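PDB 5CUV: acidocalcisomal pyrophosphatase from Trypanosoma cruzi, which probably hydrolyses inorganic pyrophosphate to orthophosphate, using magnesium as its cofactor. Local coordinates for residues W268-L273 / D328-C333; R82-F87 / G93-R98; W364-K369 / G374-F379. All blocks are in the same frame, centred on the assembly; numbering follows the deposited sequence.

Contact 1 of 3, residues W268-L273 / D328-C333. With MG (magnesium ion), chain D.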
loop_
_atom_site.group_PDB
_atom_site.type_symbol
_atom_site.label_atom_id
_atom_site.label_comp_id
_atom_site.label_asym_id
_atom_site.label_seq_id
_atom_site.Cartn_x
_atom_site.Cartn_y
_atom_site.Cartn_z
ATOM N N TRP A 268 15.015 7.378 12.647
ATOM C CA TRP A 268 14.560 7.819 11.361
ATOM C C TRP A 268 15.804 8.251 10.610
ATOM O O TRP A 268 16.902 8.319 11.173
ATOM C CB TRP A 268 13.668 8.994 11.691
ATOM C CG TRP A 268 12.616 8.597 12.647
ATOM C CD1 TRP A 268 11.424 7.959 12.361
ATOM C CD2 TRP A 268 12.705 8.643 14.085
ATOM N NE1 TRP A 268 10.785 7.596 13.532
ATOM C CE2 TRP A 268 11.550 7.999 14.600
ATOM C CE3 TRP A 268 13.657 9.155 14.986
ATOM C CZ2 TRP A 268 11.330 7.856 15.986
ATOM C CZ3 TRP A 268 13.442 9.009 16.337
ATOM C CH2 TRP A 268 12.281 8.361 16.835
ATOM N N ASN A 269 15.669 8.523 9.339
ATOM C CA ASN A 269 16.806 8.957 8.590
ATOM C C ASN A 269 16.894 10.433 8.966
ATOM O O ASN A 269 15.893 11.182 8.868
ATOM C CB ASN A 269 16.505 8.815 7.128
ATOM C CG ASN A 269 16.456 7.382 6.696
ATOM O OD1 ASN A 269 17.454 6.680 6.854
ATOM N ND2 ASN A 269 15.304 6.921 6.155
ATOM N N TYR A 270 18.077 10.844 9.398
ATOM C CA TYR A 270 18.327 12.198 9.800
ATOM C C TYR A 270 19.200 12.861 8.736
ATOM O O TYR A 270 20.195 12.302 8.306
ATOM C CB TYR A 270 19.058 12.186 11.129
ATOM C CG TYR A 270 19.155 13.533 11.792
ATOM C CD1 TYR A 270 18.039 14.159 12.296
ATOM C CD2 TYR A 270 20.391 14.147 11.964
ATOM C CE1 TYR A 270 18.154 15.364 12.971
ATOM C CE2 TYR A 270 20.527 15.333 12.633
ATOM C CZ TYR A 270 19.410 15.948 13.144
ATOM O OH TYR A 270 19.560 17.125 13.840
ATOM N N GLY A 271 18.844 14.050 8.288
ATOM C CA GLY A 271 19.688 14.647 7.283
ATOM C C GLY A 271 19.525 16.138 7.171
ATOM O O GLY A 271 19.316 16.861 8.133
ATOM N N ALA A 272 19.561 16.628 5.964
ATOM C CA ALA A 272 19.425 18.045 5.852
ATOM C C ALA A 272 18.779 18.447 4.529
ATOM O O ALA A 272 18.707 17.680 3.609
ATOM C CB ALA A 272 20.835 18.650 6.026
ATOM N N LEU A 273 18.290 19.655 4.418
ATOM C CA LEU A 273 17.719 20.032 3.142
ATOM C C LEU A 273 18.741 20.867 2.373
ATOM O O LEU A 273 19.397 21.707 2.934
ATOM C CB LEU A 273 16.441 20.819 3.373
ATOM C CG LEU A 273 15.465 20.019 4.211
ATOM C CD1 LEU A 273 14.224 20.841 4.361
ATOM C CD2 LEU A 273 15.133 18.723 3.566
ATOM N N ASP A 328 17.294 25.523 16.506
ATOM C CA ASP A 328 17.705 24.371 15.726
ATOM C C ASP A 328 16.488 23.534 15.279
ATOM O O ASP A 328 16.116 22.534 15.872
ATOM C CB ASP A 328 18.712 23.603 16.597
ATOM C CG ASP A 328 19.083 22.230 16.044
ATOM O OD1 ASP A 328 19.224 22.111 14.787
ATOM O OD2 ASP A 328 19.265 21.301 16.913
ATOM N N TRP A 329 15.856 24.045 14.238
ATOM C CA TRP A 329 14.700 23.445 13.606
ATOM C C TRP A 329 14.998 22.030 13.070
ATOM O O TRP A 329 16.084 21.694 12.616
ATOM C CB TRP A 329 14.226 24.300 12.418
ATOM C CG TRP A 329 13.671 25.714 12.716
ATOM C CD1 TRP A 329 14.262 26.921 12.390
ATOM C CD2 TRP A 329 12.455 26.057 13.442
ATOM N NE1 TRP A 329 13.514 27.953 12.868
ATOM C CE2 TRP A 329 12.407 27.472 13.524
ATOM C CE3 TRP A 329 11.419 25.309 14.021
ATOM C CZ2 TRP A 329 11.363 28.166 14.177
ATOM C CZ3 TRP A 329 10.372 26.008 14.668
ATOM C CH2 TRP A 329 10.365 27.430 14.737
ATOM N N LYS A 330 13.995 21.189 13.131
ATOM C CA LYS A 330 14.097 19.849 12.628
ATOM C C LYS A 330 12.818 19.680 11.809
ATOM O O LYS A 330 11.720 19.611 12.373
ATOM C CB LYS A 330 14.189 18.902 13.815
ATOM C CG LYS A 330 15.365 19.314 14.679
ATOM C CD LYS A 330 16.243 18.202 15.097
ATOM C CE LYS A 330 17.409 18.769 15.887
ATOM N NZ LYS A 330 18.538 19.261 15.064
ATOM N N VAL A 331 12.964 19.712 10.476
ATOM C CA VAL A 331 11.813 19.543 9.588
ATOM C C VAL A 331 11.408 18.084 9.622
ATOM O O VAL A 331 12.263 17.199 9.516
ATOM C CB VAL A 331 12.147 19.903 8.125
ATOM C CG1 VAL A 331 11.036 19.445 7.158
ATOM C CG2 VAL A 331 12.302 21.337 8.012
ATOM N N ILE A 332 10.123 17.835 9.803
ATOM C CA ILE A 332 9.614 16.469 9.805
ATOM C C ILE A 332 9.071 16.235 8.406
ATOM O O ILE A 332 8.199 16.965 7.961
ATOM C CB ILE A 332 8.444 16.288 10.796
ATOM C CG1 ILE A 332 8.820 16.853 12.162
ATOM C CG2 ILE A 332 8.078 14.853 10.875
ATOM C CD1 ILE A 332 10.020 16.160 12.752
ATOM N N CYS A 333 9.571 15.218 7.730
ATOM C CA CYS A 333 9.151 14.940 6.388
ATOM C C CYS A 333 9.091 13.428 6.153
ATOM O O CYS A 333 9.520 12.646 7.021
ATOM C CB CYS A 333 10.155 15.546 5.415
ATOM S SG CYS A 333 11.803 14.777 5.496
HETATM MG MG MG D . 20.595 22.416 12.761
#

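Contact 2 of 3, residues R82-F87 / G93-R98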
loop_
_atom_site.group_PDB
_atom_site.type_symbol
_atom_site.label_atom_id
_atom_site.label_comp_id
_atom_site.label_asym_id
_atom_site.label_seq_id
_atom_site.Cartn_x
_atom_site.Cartn_y
_atom_site.Cartn_z
ATOM N N ARG A 82 -33.895 18.818 -35.311
ATOM C CA ARG A 82 -33.970 19.569 -34.056
ATOM C C ARG A 82 -32.755 20.452 -33.961
ATOM O O ARG A 82 -32.804 21.476 -33.341
ATOM C CB ARG A 82 -34.028 18.663 -32.806
ATOM C CG ARG A 82 -35.147 17.591 -32.810
ATOM C CD ARG A 82 -35.500 17.155 -31.405
ATOM N NE ARG A 82 -34.359 16.604 -30.663
ATOM C CZ ARG A 82 -34.320 15.358 -30.201
ATOM N NH1 ARG A 82 -35.349 14.538 -30.393
ATOM N NH2 ARG A 82 -33.256 14.908 -29.560
HETATM N N MSE A 83 -31.655 20.069 -34.580
HETATM C CA MSE A 83 -30.463 20.895 -34.508
HETATM C C MSE A 83 -30.674 22.106 -35.371
HETATM O O MSE A 83 -30.212 23.218 -35.029
HETATM C CB MSE A 83 -29.241 20.112 -34.987
HETATM C CG MSE A 83 -27.938 20.886 -34.875
HETATM SE SE MSE A 83 -27.399 21.276 -33.075
HETATM C CE MSE A 83 -26.780 19.496 -32.578
ATOM N N PHE A 84 -31.389 21.879 -36.482
ATOM C CA PHE A 84 -31.690 22.916 -37.473
ATOM C C PHE A 84 -32.546 23.999 -36.918
ATOM O O PHE A 84 -32.323 25.174 -37.179
ATOM C CB PHE A 84 -32.436 22.349 -38.645
ATOM C CG PHE A 84 -32.610 23.318 -39.760
ATOM C CD1 PHE A 84 -31.607 23.478 -40.712
ATOM C CD2 PHE A 84 -33.781 24.066 -39.870
ATOM C CE1 PHE A 84 -31.768 24.365 -41.765
ATOM C CE2 PHE A 84 -33.956 24.961 -40.916
ATOM C CZ PHE A 84 -32.940 25.107 -41.870
ATOM N N SER A 85 -33.550 23.584 -36.161
ATOM C CA SER A 85 -34.481 24.530 -35.561
ATOM C C SER A 85 -33.759 25.303 -34.459
ATOM O O SER A 85 -34.011 26.485 -34.237
ATOM C CB SER A 85 -35.695 23.772 -35.033
ATOM O OG SER A 85 -36.632 24.636 -34.431
ATOM N N ALA A 86 -32.828 24.645 -33.784
ATOM C CA ALA A 86 -32.097 25.337 -32.738
ATOM C C ALA A 86 -31.449 26.559 -33.372
ATOM O O ALA A 86 -31.627 27.675 -32.895
ATOM C CB ALA A 86 -31.013 24.434 -32.118
ATOM N N PHE A 87 -30.703 26.326 -34.450
ATOM C CA PHE A 87 -29.989 27.376 -35.159
ATOM C C PHE A 87 -30.943 28.377 -35.778
ATOM O O PHE A 87 -30.555 29.488 -36.113
ATOM C CB PHE A 87 -29.094 26.754 -36.222
ATOM C CG PHE A 87 -27.686 26.450 -35.744
ATOM C CD1 PHE A 87 -26.741 27.470 -35.619
ATOM C CD2 PHE A 87 -27.305 25.141 -35.428
ATOM C CE1 PHE A 87 -25.446 27.185 -35.195
ATOM C CE2 PHE A 87 -26.016 24.837 -34.998
ATOM C CZ PHE A 87 -25.082 25.847 -34.881
ATOM N N GLY A 93 -38.310 29.059 -40.464
ATOM C CA GLY A 93 -38.503 27.929 -41.381
ATOM C C GLY A 93 -37.376 27.591 -42.356
ATOM O O GLY A 93 -37.503 26.669 -43.172
ATOM N N TYR A 94 -36.269 28.313 -42.280
ATOM C CA TYR A 94 -35.162 28.072 -43.191
ATOM C C TYR A 94 -34.040 28.865 -42.575
ATOM O O TYR A 94 -34.282 29.579 -41.606
ATOM C CB TYR A 94 -35.503 28.626 -44.588
ATOM C CG TYR A 94 -35.617 30.157 -44.630
ATOM C CD1 TYR A 94 -34.472 30.956 -44.581
ATOM C CD2 TYR A 94 -36.858 30.794 -44.548
ATOM C CE1 TYR A 94 -34.552 32.320 -44.427
ATOM C CE2 TYR A 94 -36.944 32.167 -44.393
ATOM C CZ TYR A 94 -35.782 32.925 -44.324
ATOM O OH TYR A 94 -35.833 34.293 -44.101
ATOM N N LEU A 95 -32.834 28.746 -43.133
ATOM C CA LEU A 95 -31.660 29.488 -42.647
ATOM C C LEU A 95 -30.800 30.124 -43.752
ATOM O O LEU A 95 -30.718 29.596 -44.866
ATOM C CB LEU A 95 -30.745 28.570 -41.843
ATOM C CG LEU A 95 -31.127 28.186 -40.434
ATOM C CD1 LEU A 95 -30.185 27.110 -39.998
ATOM C CD2 LEU A 95 -31.079 29.397 -39.533
ATOM N N GLU A 96 -30.142 31.237 -43.434
ATOM C CA GLU A 96 -29.261 31.869 -44.404
ATOM C C GLU A 96 -28.023 30.980 -44.532
ATOM O O GLU A 96 -27.608 30.347 -43.578
ATOM C CB GLU A 96 -28.873 33.288 -43.957
ATOM C CG GLU A 96 -30.111 34.180 -43.610
ATOM C CD GLU A 96 -29.784 35.663 -43.284
ATOM O OE1 GLU A 96 -28.577 36.029 -43.115
ATOM O OE2 GLU A 96 -30.766 36.457 -43.188
ATOM N N GLU A 97 -27.441 30.934 -45.724
ATOM C CA GLU A 97 -26.283 30.110 -45.983
ATOM C C GLU A 97 -25.078 30.374 -45.094
ATOM O O GLU A 97 -24.109 29.625 -45.133
ATOM C CB GLU A 97 -25.870 30.267 -47.444
ATOM C CG GLU A 97 -26.962 29.884 -48.464
ATOM C CD GLU A 97 -26.565 30.231 -49.915
ATOM O OE1 GLU A 97 -27.093 29.588 -50.871
ATOM O OE2 GLU A 97 -25.729 31.159 -50.083
ATOM N N ARG A 98 -25.106 31.439 -44.306
ATOM C CA ARG A 98 -23.955 31.751 -43.456
ATOM C C ARG A 98 -24.154 30.973 -42.140
ATOM O O ARG A 98 -23.197 30.679 -41.418
ATOM C CB ARG A 98 -23.861 33.281 -43.204
ATOM C CG ARG A 98 -24.800 33.767 -42.070
ATOM C CD ARG A 98 -25.587 35.076 -42.301
ATOM N NE ARG A 98 -24.863 36.271 -41.878
ATOM C CZ ARG A 98 -25.451 37.404 -41.504
ATOM N NH1 ARG A 98 -26.777 37.506 -41.492
ATOM N NH2 ARG A 98 -24.704 38.444 -41.158
#

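Contact 3 of 3, residues W364-K369 / G374-F379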
loop_
_atom_site.group_PDB
_atom_site.type_symbol
_atom_site.label_atom_id
_atom_site.label_comp_id
_atom_site.label_asym_id
_atom_site.label_seq_id
_atom_site.Cartn_x
_atom_site.Cartn_y
_atom_site.Cartn_z
ATOM N N TRP A 364 13.412 11.802 22.035
ATOM C CA TRP A 364 14.776 11.526 21.651
ATOM C C TRP A 364 15.591 12.866 21.627
ATOM O O TRP A 364 16.650 12.961 22.221
ATOM C CB TRP A 364 14.826 10.751 20.298
ATOM C CG TRP A 364 16.137 9.989 20.090
ATOM C CD1 TRP A 364 16.360 8.635 20.259
ATOM C CD2 TRP A 364 17.378 10.524 19.579
ATOM N NE1 TRP A 364 17.640 8.310 19.866
ATOM C CE2 TRP A 364 18.282 9.439 19.446
ATOM C CE3 TRP A 364 17.801 11.807 19.219
ATOM C CZ2 TRP A 364 19.576 9.597 18.957
ATOM C CZ3 TRP A 364 19.097 11.968 18.734
ATOM C CH2 TRP A 364 19.972 10.860 18.605
ATOM N N PHE A 365 15.092 13.913 20.993
ATOM C CA PHE A 365 15.869 15.154 20.977
ATOM C C PHE A 365 15.942 15.900 22.325
ATOM O O PHE A 365 16.904 16.661 22.588
ATOM C CB PHE A 365 15.342 16.074 19.882
ATOM C CG PHE A 365 15.759 15.648 18.526
ATOM C CD1 PHE A 365 17.101 15.658 18.164
ATOM C CD2 PHE A 365 14.838 15.158 17.629
ATOM C CE1 PHE A 365 17.512 15.195 16.942
ATOM C CE2 PHE A 365 15.252 14.678 16.393
ATOM C CZ PHE A 365 16.609 14.706 16.059
ATOM N N ARG A 366 14.937 15.692 23.171
ATOM C CA ARG A 366 14.936 16.340 24.424
ATOM C C ARG A 366 16.034 15.750 25.268
ATOM O O ARG A 366 16.708 16.446 26.003
ATOM C CB ARG A 366 13.591 16.135 25.130
ATOM C CG ARG A 366 13.573 16.514 26.630
ATOM C CD ARG A 366 12.172 16.287 27.258
ATOM N NE ARG A 366 12.051 14.994 27.929
ATOM C CZ ARG A 366 12.685 14.685 29.069
ATOM N NH1 ARG A 366 13.461 15.601 29.640
ATOM N NH2 ARG A 366 12.582 13.472 29.637
ATOM N N VAL A 367 16.284 14.465 25.142
ATOM C CA VAL A 367 17.241 13.903 26.081
ATOM C C VAL A 367 18.515 13.315 25.594
ATOM O O VAL A 367 19.227 12.755 26.408
ATOM C CB VAL A 367 16.555 12.809 26.969
ATOM C CG1 VAL A 367 15.168 13.340 27.487
ATOM C CG2 VAL A 367 16.329 11.500 26.171
ATOM N N TYR A 368 18.853 13.456 24.313
ATOM C CA TYR A 368 20.052 12.777 23.822
ATOM C C TYR A 368 21.382 13.192 24.403
ATOM O O TYR A 368 22.361 12.461 24.232
ATOM C CB TYR A 368 20.112 12.796 22.287
ATOM C CG TYR A 368 20.577 14.066 21.680
ATOM C CD1 TYR A 368 21.916 14.270 21.387
ATOM C CD2 TYR A 368 19.669 15.061 21.345
ATOM C CE1 TYR A 368 22.331 15.434 20.762
ATOM C CE2 TYR A 368 20.072 16.246 20.721
ATOM C CZ TYR A 368 21.400 16.422 20.430
ATOM O OH TYR A 368 21.791 17.595 19.793
ATOM N N LYS A 369 21.431 14.327 25.101
ATOM C CA LYS A 369 22.702 14.757 25.690
ATOM C C LYS A 369 22.884 14.337 27.123
ATOM O O LYS A 369 23.995 14.306 27.591
ATOM C CB LYS A 369 22.850 16.254 25.688
ATOM C CG LYS A 369 22.716 16.881 24.375
ATOM C CD LYS A 369 23.139 18.300 24.528
ATOM C CE LYS A 369 23.592 18.830 23.206
ATOM N NZ LYS A 369 22.373 18.920 22.390
ATOM N N GLY A 374 25.199 16.106 29.721
ATOM C CA GLY A 374 24.459 17.304 29.402
ATOM C C GLY A 374 23.151 17.363 30.146
ATOM O O GLY A 374 22.901 16.584 31.070
ATOM N N VAL A 375 22.299 18.294 29.741
ATOM C CA VAL A 375 20.984 18.419 30.364
ATOM C C VAL A 375 19.915 18.334 29.265
ATOM O O VAL A 375 20.265 18.292 28.097
ATOM C CB VAL A 375 20.932 19.725 31.154
ATOM C CG1 VAL A 375 21.891 19.631 32.335
ATOM C CG2 VAL A 375 21.343 20.843 30.286
ATOM N N GLU A 376 18.639 18.260 29.623
ATOM C CA GLU A 376 17.572 18.156 28.624
ATOM C C GLU A 376 17.609 19.347 27.718
ATOM O O GLU A 376 18.141 20.353 28.097
ATOM C CB GLU A 376 16.215 18.087 29.308
ATOM C CG GLU A 376 15.587 19.432 29.667
ATOM C CD GLU A 376 14.297 19.281 30.484
ATOM O OE1 GLU A 376 13.434 18.414 30.199
ATOM O OE2 GLU A 376 14.119 20.058 31.434
ATOM N N ASN A 377 17.093 19.254 26.506
ATOM C CA ASN A 377 17.102 20.414 25.628
ATOM C C ASN A 377 15.717 21.039 25.747
ATOM O O ASN A 377 14.743 20.352 26.106
ATOM C CB ASN A 377 17.361 20.018 24.177
ATOM C CG ASN A 377 18.746 19.439 23.961
ATOM O OD1 ASN A 377 18.913 18.342 23.373
ATOM N ND2 ASN A 377 19.752 20.156 24.416
ATOM N N LYS A 378 15.622 22.330 25.431
ATOM C CA LYS A 378 14.343 23.025 25.503
ATOM C C LYS A 378 13.789 23.201 24.074
ATOM O O LYS A 378 14.528 23.070 23.121
ATOM C CB LYS A 378 14.564 24.393 26.149
ATOM C CG LYS A 378 15.295 24.407 27.513
ATOM C CD LYS A 378 14.475 23.672 28.577
ATOM C CE LYS A 378 14.855 24.046 30.005
ATOM N NZ LYS A 378 14.522 25.474 30.343
ATOM N N PHE A 379 12.499 23.510 23.932
ATOM C CA PHE A 379 11.878 23.750 22.616
ATOM C C PHE A 379 11.036 25.039 22.599
ATOM O O PHE A 379 10.411 25.402 23.611
ATOM C CB PHE A 379 10.900 22.621 22.233
ATOM C CG PHE A 379 11.493 21.276 22.263
ATOM C CD1 PHE A 379 11.774 20.656 23.487
ATOM C CD2 PHE A 379 11.922 20.677 21.081
ATOM C CE1 PHE A 379 12.494 19.454 23.540
ATOM C CE2 PHE A 379 12.646 19.472 21.108
ATOM C CZ PHE A 379 12.938 18.856 22.349
#

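Contact 1 of 3, residues W268-L273 / D328-C333
Lys-330 reaches the phenol of Tyr-270 with its ammonium group, NZ donating a hydrogen bond to OH over 2.7 Å. The nitrogen lies close to the ring plane, beyond the hydroxyl edge, so the meeting is an in-plane one and not a cation-pi contact. Tyr-270 carries CG trans to its main-chain nitrogen (chi1 -169°), which carries the hydroxyl end toward Lys-330, while bends at chi2 and chi4 bring the lysine tip across to it; the methylene CD passes 4.0 Å from Tyr-270 CE1.

Charge interactions gather round the same nitrogen. Within its own strand Lys-330 NZ forms a salt bridge with Asp-328 OD2 at 2.8 Å, supported by weak hydrogen bonds to both carboxylate oxygens, and Asp-296 supplies a second salt bridge. Asp-296 also takes up the tyrosine hydroxyl in a weak bond, which ties the phenol and the ammonium to one carboxylate. Asp-328 OD1, which also takes one of the weak lysine bonds, coordinates the magnesium ion at 2.5 Å, so one carboxylate serves metal and lysine together.

Between purely apolar side chains, Leu-273 CD1 touches Val-331 CG2 at 4.2 Å, the two lying nearly perpendicular. Val-331 leaves its strand on the side opposite to Lys-330, which separates this apolar contact from the polar one.

The two strands are not sheet neighbours; strand 296-299 lies between them and pairs with both. Together they belong to the beta barrel of soluble pyrophosphatases, where Asp-328 joins Asp-291 and Asp-296 in binding magnesium.

Contact 2 of 3, residues R82-F87 / G93-R98
Leu-95 fills the angle between Phe-84 and Phe-87 at the end of helix 73-87, in a helix-loop-helix unit that resembles an EF-hand, with Gly-93 and Leu-95 at its conserved glycine and hydrophobic positions. Its methyl CD1 sits over one face of the Phe-84 ring, 4.0 Å from the centroid and displaced toward the rim, a CH-pi contact in which the nearest ring atom is CE1. The two side chains approach from opposite directions, and CG of Leu-95 follows the methyl down onto Phe-84 CZ at 3.9 Å. At the ring's edge, near its plane, Tyr-94 CA lies 3.9 Å from the same CZ atom, so the phenylalanine is bounded by the backbone on one side and by leucine above. With CG of Phe-84 trans to the main-chain nitrogen (chi1 -172°), the ring projects from the helix toward the strand.

The same leucine methyl, CD1, also meets Phe-87 CB at 3.9 Å, whereas the Phe-87 ring itself turns away to meet Tyr-106.

Further out, the leucine is placed by the short antiparallel pairing of strand 95-96 with strand 129-130, where its backbone bonds to Ile-130, as in paired EF-hands. The loop before it is drawn together by a hydrogen bond from Gly-93 N to Asp-88 OD2. Phe-132 and Ile-100 add to the surroundings of Phe-84, and the Tyr-94 ring stacks on His-129. The other methyl of Leu-95, CD2, touches the carbonyl oxygen of Phe-87 at 3.5 Å.

Contact 3 of 3, residues W364-K369 / G374-F379
Two backbone hydrogen bonds tie the returning chain down, one to the last turn of helix 357-367, Asn-377 N to Arg-366 O at 2.9 Å, and one to the loop just after it, Gly-374 N to Lys-369 O at 3.0 Å. Glu-376 CA adds a CA-H...O contact of 3.2 Å to Arg-366 O, so that one oxygen is approached by two successive residues.

Arg-366 crosses Glu-376 at an angle. Its chain runs straight from the helix and then bends at chi3 (96°), bringing NH1 to Glu-376 OE1 at 2.9 Å in a salt bridge whose hydrogen bond is weak. The carboxylate oxygen meets the guanidinium at its edge, although the two planes stand 76° apart. More of the arginine's charge is engaged elsewhere, NE with Glu-363 and NH2 with Asp-62 of the fourth subunit, which makes this turn part of the subunit interface.

This is a chain reversal after helix 357-367 within the pyrophosphatase fold: the helix ends and the chain runs back beside its last turn. Phe-379 comes in at that turn with its ring edge, CZ lying 3.8 Å from Arg-366 CA and CE1 as close to Arg-366 CB, while the ring stacks on His-362. Nearer the reversal, Lys-369 CG lies over one face of the Tyr-368 ring, offset toward its rim, and Lys-369 NZ makes a weak hydrogen bond to Tyr-368 OH. Across from it, the amide of Asn-377 sits beside Lys-369 NZ and the Tyr-368 ring, and its CB is 3.7 Å from Phe-365 O.

In the fold
Contacts 1 and 3 are neighbours in the pyrophosphatase domain, with centres about 16 Å apart. They meet through Phe-365, whose CZ packs at 3.5 Å against Tyr-270 CE1 and at 3.6 Å against Lys-330 CD, so helix 357-367 backs the residues beside the magnesium site. Contact 3 does not bind the metal, but the Tyr-368 side chain lies about 9 Å from the magnesium ion. Contact 2 belongs to the separate N-terminal EF-hand-like region, with its centre about 68 Å from that of contact 1 and 82 Å from that of contact 3. The bound malate lies about 14 Å from the side chain of Val-331.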